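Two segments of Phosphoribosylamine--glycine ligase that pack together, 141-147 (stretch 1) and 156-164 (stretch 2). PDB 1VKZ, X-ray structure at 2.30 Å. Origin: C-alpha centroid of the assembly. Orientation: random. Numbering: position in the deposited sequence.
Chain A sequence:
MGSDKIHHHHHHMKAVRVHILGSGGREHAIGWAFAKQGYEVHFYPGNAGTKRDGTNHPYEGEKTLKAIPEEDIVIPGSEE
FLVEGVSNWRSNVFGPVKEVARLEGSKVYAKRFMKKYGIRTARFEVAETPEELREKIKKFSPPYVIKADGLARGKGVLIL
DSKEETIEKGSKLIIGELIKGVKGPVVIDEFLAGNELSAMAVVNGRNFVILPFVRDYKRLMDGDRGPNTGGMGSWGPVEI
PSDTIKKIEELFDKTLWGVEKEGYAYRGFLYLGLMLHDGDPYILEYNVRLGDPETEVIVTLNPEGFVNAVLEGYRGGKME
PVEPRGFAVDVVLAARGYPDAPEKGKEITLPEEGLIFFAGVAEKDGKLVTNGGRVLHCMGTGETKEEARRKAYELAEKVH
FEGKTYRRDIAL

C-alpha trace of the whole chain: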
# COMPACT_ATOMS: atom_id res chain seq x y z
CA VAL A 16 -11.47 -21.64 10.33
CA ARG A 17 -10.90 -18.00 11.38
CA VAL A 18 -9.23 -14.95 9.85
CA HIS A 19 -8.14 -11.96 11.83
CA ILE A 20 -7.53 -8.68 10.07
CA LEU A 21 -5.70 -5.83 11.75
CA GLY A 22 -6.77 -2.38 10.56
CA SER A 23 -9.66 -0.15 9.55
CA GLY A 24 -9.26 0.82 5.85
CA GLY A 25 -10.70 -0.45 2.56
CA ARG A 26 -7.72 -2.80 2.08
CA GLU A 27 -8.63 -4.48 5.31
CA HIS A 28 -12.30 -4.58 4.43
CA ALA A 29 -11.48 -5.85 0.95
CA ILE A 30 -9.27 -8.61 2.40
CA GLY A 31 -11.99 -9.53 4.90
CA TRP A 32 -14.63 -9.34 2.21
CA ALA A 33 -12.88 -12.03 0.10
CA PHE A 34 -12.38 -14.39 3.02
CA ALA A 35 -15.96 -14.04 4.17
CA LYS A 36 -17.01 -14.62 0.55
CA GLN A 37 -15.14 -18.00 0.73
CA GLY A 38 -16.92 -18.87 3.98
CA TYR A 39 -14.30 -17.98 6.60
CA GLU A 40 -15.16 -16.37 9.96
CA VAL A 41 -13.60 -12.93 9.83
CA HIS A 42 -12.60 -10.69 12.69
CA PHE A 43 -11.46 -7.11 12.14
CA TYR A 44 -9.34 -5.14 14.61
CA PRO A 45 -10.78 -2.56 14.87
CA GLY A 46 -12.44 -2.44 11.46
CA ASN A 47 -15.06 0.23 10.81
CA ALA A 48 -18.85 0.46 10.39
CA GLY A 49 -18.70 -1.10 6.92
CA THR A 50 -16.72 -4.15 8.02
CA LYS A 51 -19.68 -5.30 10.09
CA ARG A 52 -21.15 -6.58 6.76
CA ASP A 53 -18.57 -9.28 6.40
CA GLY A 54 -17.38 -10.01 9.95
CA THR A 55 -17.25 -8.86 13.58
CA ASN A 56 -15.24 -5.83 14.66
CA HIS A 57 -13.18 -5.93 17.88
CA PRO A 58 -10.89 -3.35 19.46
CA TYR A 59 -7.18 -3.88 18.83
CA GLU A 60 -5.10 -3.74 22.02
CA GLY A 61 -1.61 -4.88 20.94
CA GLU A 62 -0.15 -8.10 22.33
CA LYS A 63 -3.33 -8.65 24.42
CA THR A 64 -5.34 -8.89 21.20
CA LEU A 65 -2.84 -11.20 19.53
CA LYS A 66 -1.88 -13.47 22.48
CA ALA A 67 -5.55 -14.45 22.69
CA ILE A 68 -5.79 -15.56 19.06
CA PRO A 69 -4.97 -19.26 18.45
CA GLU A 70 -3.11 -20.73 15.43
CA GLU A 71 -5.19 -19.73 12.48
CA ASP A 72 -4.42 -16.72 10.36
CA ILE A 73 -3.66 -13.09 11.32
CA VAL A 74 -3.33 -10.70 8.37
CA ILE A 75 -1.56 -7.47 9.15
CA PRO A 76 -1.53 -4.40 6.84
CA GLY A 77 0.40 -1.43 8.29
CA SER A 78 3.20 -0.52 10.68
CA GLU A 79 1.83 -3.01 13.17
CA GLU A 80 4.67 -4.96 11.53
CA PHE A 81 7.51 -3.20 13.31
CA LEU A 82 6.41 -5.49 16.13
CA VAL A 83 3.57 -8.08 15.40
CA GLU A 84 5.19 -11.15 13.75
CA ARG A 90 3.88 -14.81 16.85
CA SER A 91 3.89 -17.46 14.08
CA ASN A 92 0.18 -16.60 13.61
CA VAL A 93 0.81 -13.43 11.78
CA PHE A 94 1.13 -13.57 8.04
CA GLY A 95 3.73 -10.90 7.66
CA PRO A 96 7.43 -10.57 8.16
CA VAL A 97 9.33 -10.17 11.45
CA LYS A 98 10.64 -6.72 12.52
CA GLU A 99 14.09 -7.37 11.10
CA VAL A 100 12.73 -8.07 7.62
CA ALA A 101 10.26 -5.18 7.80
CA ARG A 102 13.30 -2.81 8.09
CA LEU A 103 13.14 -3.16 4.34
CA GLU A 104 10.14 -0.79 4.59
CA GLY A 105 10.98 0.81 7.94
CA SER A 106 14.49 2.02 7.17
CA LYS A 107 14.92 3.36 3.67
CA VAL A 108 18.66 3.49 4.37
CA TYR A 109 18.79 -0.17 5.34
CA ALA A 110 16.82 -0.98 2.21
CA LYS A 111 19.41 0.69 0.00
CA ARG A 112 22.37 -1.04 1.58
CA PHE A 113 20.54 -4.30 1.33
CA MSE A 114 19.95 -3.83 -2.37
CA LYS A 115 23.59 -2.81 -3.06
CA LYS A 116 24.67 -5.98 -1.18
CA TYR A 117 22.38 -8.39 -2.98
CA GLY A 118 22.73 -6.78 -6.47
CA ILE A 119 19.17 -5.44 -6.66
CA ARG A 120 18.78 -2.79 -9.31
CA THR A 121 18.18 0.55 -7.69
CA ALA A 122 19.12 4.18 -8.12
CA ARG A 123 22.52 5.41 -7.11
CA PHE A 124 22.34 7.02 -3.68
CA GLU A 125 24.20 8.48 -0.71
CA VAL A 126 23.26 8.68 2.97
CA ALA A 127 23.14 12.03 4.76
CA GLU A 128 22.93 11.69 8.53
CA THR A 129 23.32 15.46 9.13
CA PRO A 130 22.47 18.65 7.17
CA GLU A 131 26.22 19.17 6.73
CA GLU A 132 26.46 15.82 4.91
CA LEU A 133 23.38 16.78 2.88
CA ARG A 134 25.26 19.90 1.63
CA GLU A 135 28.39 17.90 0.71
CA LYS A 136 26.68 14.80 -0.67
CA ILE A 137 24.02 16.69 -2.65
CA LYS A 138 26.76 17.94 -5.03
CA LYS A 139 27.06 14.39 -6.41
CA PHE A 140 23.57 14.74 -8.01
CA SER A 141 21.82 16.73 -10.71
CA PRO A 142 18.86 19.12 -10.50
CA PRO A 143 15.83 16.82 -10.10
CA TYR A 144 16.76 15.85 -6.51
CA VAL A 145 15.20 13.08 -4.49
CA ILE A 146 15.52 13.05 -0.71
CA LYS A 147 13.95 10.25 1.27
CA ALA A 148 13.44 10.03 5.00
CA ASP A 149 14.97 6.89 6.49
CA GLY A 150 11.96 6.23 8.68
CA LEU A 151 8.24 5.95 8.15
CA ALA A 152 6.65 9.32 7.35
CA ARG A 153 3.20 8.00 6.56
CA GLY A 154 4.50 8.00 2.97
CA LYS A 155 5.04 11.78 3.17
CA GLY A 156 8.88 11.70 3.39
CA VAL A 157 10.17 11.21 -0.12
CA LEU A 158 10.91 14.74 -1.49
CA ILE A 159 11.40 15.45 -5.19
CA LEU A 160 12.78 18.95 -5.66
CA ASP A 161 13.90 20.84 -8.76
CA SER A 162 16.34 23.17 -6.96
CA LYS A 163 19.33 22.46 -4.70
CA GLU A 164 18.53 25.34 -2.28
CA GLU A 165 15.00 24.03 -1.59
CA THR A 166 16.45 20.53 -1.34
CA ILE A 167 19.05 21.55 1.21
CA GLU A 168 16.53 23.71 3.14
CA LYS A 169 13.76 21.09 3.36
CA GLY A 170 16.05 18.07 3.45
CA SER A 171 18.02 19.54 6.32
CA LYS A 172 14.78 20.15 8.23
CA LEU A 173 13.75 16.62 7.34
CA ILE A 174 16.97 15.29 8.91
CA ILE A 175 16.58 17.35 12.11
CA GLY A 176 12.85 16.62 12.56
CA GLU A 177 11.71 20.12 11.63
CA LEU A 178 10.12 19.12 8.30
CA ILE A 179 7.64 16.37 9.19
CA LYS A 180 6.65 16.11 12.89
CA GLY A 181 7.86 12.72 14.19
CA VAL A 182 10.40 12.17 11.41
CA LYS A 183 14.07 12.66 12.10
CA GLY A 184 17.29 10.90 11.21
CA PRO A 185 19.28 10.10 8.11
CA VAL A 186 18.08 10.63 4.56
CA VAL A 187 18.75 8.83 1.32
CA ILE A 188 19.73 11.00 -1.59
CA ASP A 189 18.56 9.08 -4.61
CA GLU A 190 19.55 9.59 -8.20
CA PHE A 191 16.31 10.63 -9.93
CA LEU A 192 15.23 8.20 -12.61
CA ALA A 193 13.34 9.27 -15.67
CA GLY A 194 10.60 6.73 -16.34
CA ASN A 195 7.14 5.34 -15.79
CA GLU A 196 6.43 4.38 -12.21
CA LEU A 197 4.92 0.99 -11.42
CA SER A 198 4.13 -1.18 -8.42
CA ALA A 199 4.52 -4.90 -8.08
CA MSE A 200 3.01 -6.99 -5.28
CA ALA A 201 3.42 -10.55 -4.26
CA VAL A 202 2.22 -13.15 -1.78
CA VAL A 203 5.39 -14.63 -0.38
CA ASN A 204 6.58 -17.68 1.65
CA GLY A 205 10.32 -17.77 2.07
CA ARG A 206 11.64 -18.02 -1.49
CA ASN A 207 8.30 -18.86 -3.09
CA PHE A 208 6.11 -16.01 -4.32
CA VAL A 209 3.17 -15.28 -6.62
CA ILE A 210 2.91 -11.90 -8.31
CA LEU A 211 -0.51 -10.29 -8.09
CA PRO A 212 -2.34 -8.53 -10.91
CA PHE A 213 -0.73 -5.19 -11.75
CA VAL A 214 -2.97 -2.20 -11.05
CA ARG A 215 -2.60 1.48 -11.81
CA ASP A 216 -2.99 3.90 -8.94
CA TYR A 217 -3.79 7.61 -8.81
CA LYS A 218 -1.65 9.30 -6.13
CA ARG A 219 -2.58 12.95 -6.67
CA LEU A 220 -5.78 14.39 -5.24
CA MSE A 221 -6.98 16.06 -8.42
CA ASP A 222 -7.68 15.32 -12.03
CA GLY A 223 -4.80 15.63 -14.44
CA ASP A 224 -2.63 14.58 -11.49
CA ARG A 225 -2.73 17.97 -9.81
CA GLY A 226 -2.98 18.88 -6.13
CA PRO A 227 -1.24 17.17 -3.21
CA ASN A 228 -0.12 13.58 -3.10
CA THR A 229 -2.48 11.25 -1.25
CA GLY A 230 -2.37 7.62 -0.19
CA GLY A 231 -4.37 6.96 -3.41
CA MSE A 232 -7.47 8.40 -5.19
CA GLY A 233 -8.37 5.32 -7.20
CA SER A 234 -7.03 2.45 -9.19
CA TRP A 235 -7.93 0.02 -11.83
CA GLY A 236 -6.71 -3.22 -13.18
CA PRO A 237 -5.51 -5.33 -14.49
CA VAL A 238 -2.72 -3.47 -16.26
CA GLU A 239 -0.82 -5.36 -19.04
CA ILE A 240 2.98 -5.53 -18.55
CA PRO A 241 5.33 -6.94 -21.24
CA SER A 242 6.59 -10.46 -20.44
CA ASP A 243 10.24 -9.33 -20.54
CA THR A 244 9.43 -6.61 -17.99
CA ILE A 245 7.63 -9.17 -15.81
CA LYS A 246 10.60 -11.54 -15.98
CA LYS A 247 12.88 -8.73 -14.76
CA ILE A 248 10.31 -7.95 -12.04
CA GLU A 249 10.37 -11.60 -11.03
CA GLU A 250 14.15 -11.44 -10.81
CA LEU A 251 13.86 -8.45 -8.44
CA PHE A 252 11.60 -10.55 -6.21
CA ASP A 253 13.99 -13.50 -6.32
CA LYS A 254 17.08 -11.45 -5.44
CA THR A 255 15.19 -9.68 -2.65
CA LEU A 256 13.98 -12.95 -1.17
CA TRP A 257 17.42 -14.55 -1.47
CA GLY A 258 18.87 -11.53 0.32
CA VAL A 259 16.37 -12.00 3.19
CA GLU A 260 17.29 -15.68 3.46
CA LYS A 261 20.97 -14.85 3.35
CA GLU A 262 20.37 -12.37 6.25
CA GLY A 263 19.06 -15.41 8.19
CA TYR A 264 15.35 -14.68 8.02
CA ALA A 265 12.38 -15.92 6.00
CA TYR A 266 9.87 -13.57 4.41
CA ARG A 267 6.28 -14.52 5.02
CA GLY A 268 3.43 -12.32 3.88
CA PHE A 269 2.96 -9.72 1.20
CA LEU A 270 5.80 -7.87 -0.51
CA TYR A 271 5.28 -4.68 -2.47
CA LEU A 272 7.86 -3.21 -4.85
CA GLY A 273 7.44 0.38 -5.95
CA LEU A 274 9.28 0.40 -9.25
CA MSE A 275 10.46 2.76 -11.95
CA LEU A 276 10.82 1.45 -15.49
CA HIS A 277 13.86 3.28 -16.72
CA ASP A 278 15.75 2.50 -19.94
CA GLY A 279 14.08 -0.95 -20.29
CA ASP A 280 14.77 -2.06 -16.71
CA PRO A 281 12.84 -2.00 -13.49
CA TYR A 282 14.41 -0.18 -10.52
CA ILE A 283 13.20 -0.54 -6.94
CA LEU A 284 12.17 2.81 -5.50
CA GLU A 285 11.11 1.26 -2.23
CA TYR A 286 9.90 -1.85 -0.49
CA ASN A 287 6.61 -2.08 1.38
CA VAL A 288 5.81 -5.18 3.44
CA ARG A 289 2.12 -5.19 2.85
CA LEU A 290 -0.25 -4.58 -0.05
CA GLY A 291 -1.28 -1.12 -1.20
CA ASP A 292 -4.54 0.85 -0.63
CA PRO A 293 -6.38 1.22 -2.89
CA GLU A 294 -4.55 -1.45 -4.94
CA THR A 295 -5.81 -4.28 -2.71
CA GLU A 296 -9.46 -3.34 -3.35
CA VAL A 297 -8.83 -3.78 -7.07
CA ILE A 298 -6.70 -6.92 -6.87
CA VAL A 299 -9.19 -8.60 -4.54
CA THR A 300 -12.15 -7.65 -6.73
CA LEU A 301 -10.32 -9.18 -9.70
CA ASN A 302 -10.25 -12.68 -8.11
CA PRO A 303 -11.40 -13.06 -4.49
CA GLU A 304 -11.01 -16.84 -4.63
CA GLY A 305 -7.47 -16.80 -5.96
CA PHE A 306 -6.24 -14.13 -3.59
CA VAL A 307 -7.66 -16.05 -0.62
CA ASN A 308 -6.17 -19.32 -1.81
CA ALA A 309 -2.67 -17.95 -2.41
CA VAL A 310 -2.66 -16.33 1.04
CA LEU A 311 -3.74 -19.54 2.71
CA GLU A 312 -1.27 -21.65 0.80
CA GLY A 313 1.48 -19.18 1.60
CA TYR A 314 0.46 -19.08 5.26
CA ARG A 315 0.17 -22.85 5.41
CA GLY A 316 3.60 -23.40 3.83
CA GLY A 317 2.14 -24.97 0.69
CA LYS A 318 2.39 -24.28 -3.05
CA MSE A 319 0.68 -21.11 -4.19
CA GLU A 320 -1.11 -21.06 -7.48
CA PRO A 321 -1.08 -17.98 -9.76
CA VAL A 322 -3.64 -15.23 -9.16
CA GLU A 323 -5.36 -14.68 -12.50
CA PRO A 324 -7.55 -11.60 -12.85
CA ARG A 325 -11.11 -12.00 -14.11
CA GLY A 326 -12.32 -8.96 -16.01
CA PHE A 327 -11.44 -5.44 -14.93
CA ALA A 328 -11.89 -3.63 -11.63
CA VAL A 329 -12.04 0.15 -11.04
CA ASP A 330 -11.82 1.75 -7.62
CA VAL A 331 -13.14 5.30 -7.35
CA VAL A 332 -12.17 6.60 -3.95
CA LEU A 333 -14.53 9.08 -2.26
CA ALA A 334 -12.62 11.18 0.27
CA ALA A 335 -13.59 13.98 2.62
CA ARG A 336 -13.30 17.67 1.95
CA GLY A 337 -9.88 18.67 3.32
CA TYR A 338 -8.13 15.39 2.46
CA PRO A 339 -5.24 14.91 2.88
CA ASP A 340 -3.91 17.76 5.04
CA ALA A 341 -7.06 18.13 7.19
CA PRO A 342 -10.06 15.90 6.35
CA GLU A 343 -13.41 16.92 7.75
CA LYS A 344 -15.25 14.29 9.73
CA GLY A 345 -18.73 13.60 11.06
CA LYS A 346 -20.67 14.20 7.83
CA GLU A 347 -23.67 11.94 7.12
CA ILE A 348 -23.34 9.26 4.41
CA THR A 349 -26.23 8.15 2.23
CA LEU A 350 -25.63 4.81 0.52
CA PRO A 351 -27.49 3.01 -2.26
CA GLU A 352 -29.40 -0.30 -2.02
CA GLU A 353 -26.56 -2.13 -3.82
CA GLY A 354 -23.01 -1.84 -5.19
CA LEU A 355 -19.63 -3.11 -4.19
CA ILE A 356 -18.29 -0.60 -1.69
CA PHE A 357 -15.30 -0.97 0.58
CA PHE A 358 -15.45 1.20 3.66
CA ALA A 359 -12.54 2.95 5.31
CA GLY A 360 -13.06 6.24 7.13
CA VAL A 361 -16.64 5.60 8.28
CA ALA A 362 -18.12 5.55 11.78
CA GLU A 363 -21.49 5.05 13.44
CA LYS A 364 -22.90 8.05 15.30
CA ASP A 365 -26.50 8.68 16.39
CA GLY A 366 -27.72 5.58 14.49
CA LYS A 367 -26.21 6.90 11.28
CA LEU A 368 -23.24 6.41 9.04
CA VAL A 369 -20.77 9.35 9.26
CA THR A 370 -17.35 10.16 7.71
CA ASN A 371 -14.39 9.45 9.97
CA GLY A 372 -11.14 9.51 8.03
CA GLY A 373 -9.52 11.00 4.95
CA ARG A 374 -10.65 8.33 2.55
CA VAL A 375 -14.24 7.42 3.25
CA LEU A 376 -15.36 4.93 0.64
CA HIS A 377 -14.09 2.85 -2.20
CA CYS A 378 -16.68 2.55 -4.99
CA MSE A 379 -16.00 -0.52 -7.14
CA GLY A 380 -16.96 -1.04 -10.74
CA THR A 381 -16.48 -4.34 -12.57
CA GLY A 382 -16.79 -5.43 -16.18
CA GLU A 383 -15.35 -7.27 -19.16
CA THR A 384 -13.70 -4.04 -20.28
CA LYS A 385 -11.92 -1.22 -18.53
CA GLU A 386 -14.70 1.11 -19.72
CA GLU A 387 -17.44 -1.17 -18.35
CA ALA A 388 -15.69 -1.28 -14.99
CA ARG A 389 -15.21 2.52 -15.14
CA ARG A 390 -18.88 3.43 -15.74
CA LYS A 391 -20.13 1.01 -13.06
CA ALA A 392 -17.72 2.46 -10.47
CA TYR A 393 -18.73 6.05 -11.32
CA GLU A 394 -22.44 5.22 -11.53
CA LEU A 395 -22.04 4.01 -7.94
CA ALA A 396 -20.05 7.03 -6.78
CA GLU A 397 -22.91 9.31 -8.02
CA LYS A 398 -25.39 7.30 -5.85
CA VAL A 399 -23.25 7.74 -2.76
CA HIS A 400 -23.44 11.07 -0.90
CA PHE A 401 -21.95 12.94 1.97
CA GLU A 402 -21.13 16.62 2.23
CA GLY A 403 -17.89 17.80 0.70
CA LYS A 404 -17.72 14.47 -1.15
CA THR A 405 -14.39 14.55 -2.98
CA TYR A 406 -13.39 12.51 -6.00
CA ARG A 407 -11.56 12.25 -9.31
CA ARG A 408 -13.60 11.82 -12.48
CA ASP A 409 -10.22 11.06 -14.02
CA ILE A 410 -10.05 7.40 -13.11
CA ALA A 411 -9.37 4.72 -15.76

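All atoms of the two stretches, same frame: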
# COMPACT_ATOMS: atom_id res chain seq x y z
N SER A 141 22.22 15.70 -9.75
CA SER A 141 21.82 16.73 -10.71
C SER A 141 20.36 17.14 -10.52
O SER A 141 19.56 16.34 -10.07
CB SER A 141 22.12 16.29 -12.15
OG SER A 141 22.45 14.92 -12.21
N PRO A 142 20.06 18.39 -10.88
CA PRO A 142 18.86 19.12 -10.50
C PRO A 142 17.64 18.40 -9.98
O PRO A 142 17.24 18.74 -8.86
CB PRO A 142 18.54 19.93 -11.75
CG PRO A 142 19.93 20.23 -12.35
CD PRO A 142 20.92 19.24 -11.72
N PRO A 143 17.03 17.43 -10.68
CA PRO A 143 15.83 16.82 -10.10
C PRO A 143 16.23 15.93 -8.90
O PRO A 143 16.63 14.79 -9.07
CB PRO A 143 15.20 16.07 -11.28
CG PRO A 143 16.33 15.77 -12.17
CD PRO A 143 17.36 16.85 -11.99
N TYR A 144 16.20 16.51 -7.69
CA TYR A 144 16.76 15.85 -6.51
C TYR A 144 15.71 15.06 -5.79
O TYR A 144 14.57 15.48 -5.72
CB TYR A 144 17.37 16.87 -5.51
CG TYR A 144 18.52 17.69 -6.06
CD1 TYR A 144 19.77 17.12 -6.25
CD2 TYR A 144 18.35 19.02 -6.39
CE1 TYR A 144 20.80 17.85 -6.73
CE2 TYR A 144 19.39 19.77 -6.89
CZ TYR A 144 20.62 19.17 -7.06
OH TYR A 144 21.66 19.90 -7.56
N VAL A 145 16.10 13.90 -5.26
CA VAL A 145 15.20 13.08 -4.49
C VAL A 145 15.81 12.82 -3.13
O VAL A 145 16.90 12.26 -3.02
CB VAL A 145 14.93 11.74 -5.17
CG1 VAL A 145 13.81 11.00 -4.42
CG2 VAL A 145 14.60 11.95 -6.61
N ILE A 146 15.12 13.27 -2.10
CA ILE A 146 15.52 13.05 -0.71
C ILE A 146 14.45 12.19 -0.10
O ILE A 146 13.28 12.42 -0.32
CB ILE A 146 15.57 14.41 0.03
CG1 ILE A 146 16.67 15.31 -0.56
CG2 ILE A 146 15.75 14.23 1.50
CD1 ILE A 146 18.11 14.86 -0.28
N LYS A 147 14.87 11.18 0.65
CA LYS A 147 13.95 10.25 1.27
C LYS A 147 14.29 10.07 2.72
O LYS A 147 15.40 9.68 3.07
CB LYS A 147 14.03 8.89 0.58
CG LYS A 147 14.02 8.92 -0.93
CD LYS A 147 13.66 7.54 -1.47
CE LYS A 147 14.68 7.07 -2.49
NZ LYS A 147 14.29 5.79 -3.17
N GLY A 156 7.46 11.36 3.17
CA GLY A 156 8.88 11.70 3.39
C GLY A 156 9.85 11.41 2.25
O GLY A 156 11.06 11.39 2.45
N VAL A 157 9.34 11.18 1.06
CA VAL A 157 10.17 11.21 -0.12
C VAL A 157 9.97 12.56 -0.82
O VAL A 157 8.88 12.82 -1.32
CB VAL A 157 9.77 10.10 -1.04
CG1 VAL A 157 10.53 10.18 -2.35
CG2 VAL A 157 10.01 8.77 -0.37
N LEU A 158 10.99 13.42 -0.83
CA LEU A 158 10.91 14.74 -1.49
C LEU A 158 11.47 14.65 -2.88
O LEU A 158 12.46 13.98 -3.10
CB LEU A 158 11.70 15.81 -0.74
CG LEU A 158 11.35 16.03 0.75
CD1 LEU A 158 12.34 16.98 1.42
CD2 LEU A 158 9.91 16.53 0.93
N ILE A 159 10.84 15.32 -3.83
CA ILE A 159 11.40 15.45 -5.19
C ILE A 159 11.46 16.93 -5.55
O ILE A 159 10.44 17.53 -5.88
CB ILE A 159 10.57 14.65 -6.21
CG1 ILE A 159 10.68 13.15 -5.92
CG2 ILE A 159 11.02 14.93 -7.61
CD1 ILE A 159 9.57 12.34 -6.53
N LEU A 160 12.65 17.51 -5.51
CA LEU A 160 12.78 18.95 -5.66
C LEU A 160 13.66 19.36 -6.84
O LEU A 160 14.72 18.78 -7.07
CB LEU A 160 13.32 19.55 -4.37
CG LEU A 160 12.44 19.16 -3.19
CD1 LEU A 160 13.14 19.45 -1.89
CD2 LEU A 160 11.08 19.86 -3.29
N ASP A 161 13.19 20.35 -7.59
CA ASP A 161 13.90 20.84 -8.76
C ASP A 161 15.22 21.51 -8.39
O ASP A 161 16.25 21.25 -9.03
CB ASP A 161 13.04 21.83 -9.55
CG ASP A 161 11.84 21.17 -10.22
OD1 ASP A 161 11.98 20.05 -10.76
OD2 ASP A 161 10.70 21.70 -10.27
N SER A 162 15.18 22.35 -7.36
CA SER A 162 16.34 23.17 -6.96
C SER A 162 17.09 22.64 -5.74
O SER A 162 16.52 22.06 -4.82
CB SER A 162 15.92 24.65 -6.75
OG SER A 162 15.52 24.92 -5.41
N LYS A 163 18.40 22.87 -5.76
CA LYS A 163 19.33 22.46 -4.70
C LYS A 163 19.02 23.19 -3.38
O LYS A 163 18.97 22.56 -2.33
CB LYS A 163 20.77 22.74 -5.16
CG LYS A 163 21.88 22.49 -4.13
CD LYS A 163 23.27 22.62 -4.75
N GLU A 164 18.79 24.50 -3.47
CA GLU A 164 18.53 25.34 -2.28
C GLU A 164 17.35 24.81 -1.47
O GLU A 164 17.43 24.67 -0.24
CB GLU A 164 18.24 26.80 -2.67
CG GLU A 164 19.26 27.45 -3.59
CD GLU A 164 18.87 27.38 -5.07
OE1 GLU A 164 18.47 26.29 -5.55
OE2 GLU A 164 18.99 28.43 -5.75

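Residues 144-147 and 157-160 form two neighbouring antiparallel strands, their N-to-C directions 164° apart and their axes approaching to 4.5 Å. Together the two stretches bury 544 Å², and the polar part of the contact is carried entirely by main-chain atoms.

Stretch 1 enters through a loop. Ser141 lies beyond reach of stretch 2 and remains exposed. Pro142 and Pro143 follow, each with only about 20 Å² covered by stretch 2. Neither proline has an amide hydrogen, and no hydrogen bond crosses here; the CA atoms of Pro143 and Asp161 are nonetheless 4.7 Å apart. The CA-to-CB bond of Asp161 points away from stretch 1, as befits a charged residue at the exposed end of the pairing.

Tyr144 opens the strand and has the largest area covered by the other stretch, 98 Å². Its main chain pairs reciprocally with Leu160: Tyr144 N donates to Leu160 O at 2.8 Å, and Leu160 N returns a bond to Tyr144 O, also at 2.8 Å. The same Tyr144 O receives a CA-H...O contact from Ile159 CA at 3.2 Å. The side chain, in the m rotamer, leaves on the face of the sheet shared with Ile146, Leu158 and Leu160, but its end comes back nearer to stretch 2. There the ring meets the start of the helix, with Ser162 C at its edge and Tyr144 CE2 3.7 Å from Lys163 CB. A long, flat aromatic side chain suits this position, since it reaches past the end of the strand pairing to the helix start. Ser162 occupies the N-cap position, its side chain capping a backbone nitrogen just past the stretch.

Val145 turns to the other face. It sits in a non-hydrogen-bonded pair with Ile159, where the CA atoms draw in to 4.5 Å and Val145 CA makes a CA-H...O contact with Leu158 O at 3.2 Å. In the t rotamer its CG1 lies 4.0 Å from Val157 CG1 and 4.1 Å from Ile159 CG1, so one buried, branched residue packs against two aliphatic neighbours on the opposing strand.

Ile146 returns to the face of Tyr144 and forms the second hydrogen-bonded pair. Ile146 N donates to Leu158 O at 2.9 Å, and Leu158 N donates to Ile146 O at 2.6 Å, the shortest of the four bonds. Ile146 is buried and apolar and lies on the same face as Leu158, so the contact between Ile146 CB and Leu158 CB, 4.2 Å apart, is hydrophobic; the CD1 end of Ile146 leads away from stretch 2.

Lys147 pairs with Val157 at the closest CA-CA spacing, 4.1 Å, and its CA contacts Gly156 O at 3.3 Å. Its methylene chain does apolar work, with Lys147 CG 4.0 Å from Val157 CG1. The side chain then leads away, and its amino group, NZ, is hydrogen-bonded elsewhere in the structure. Lysine thus combines a greasy stem against valine with a charged end satisfied beyond the strand pair.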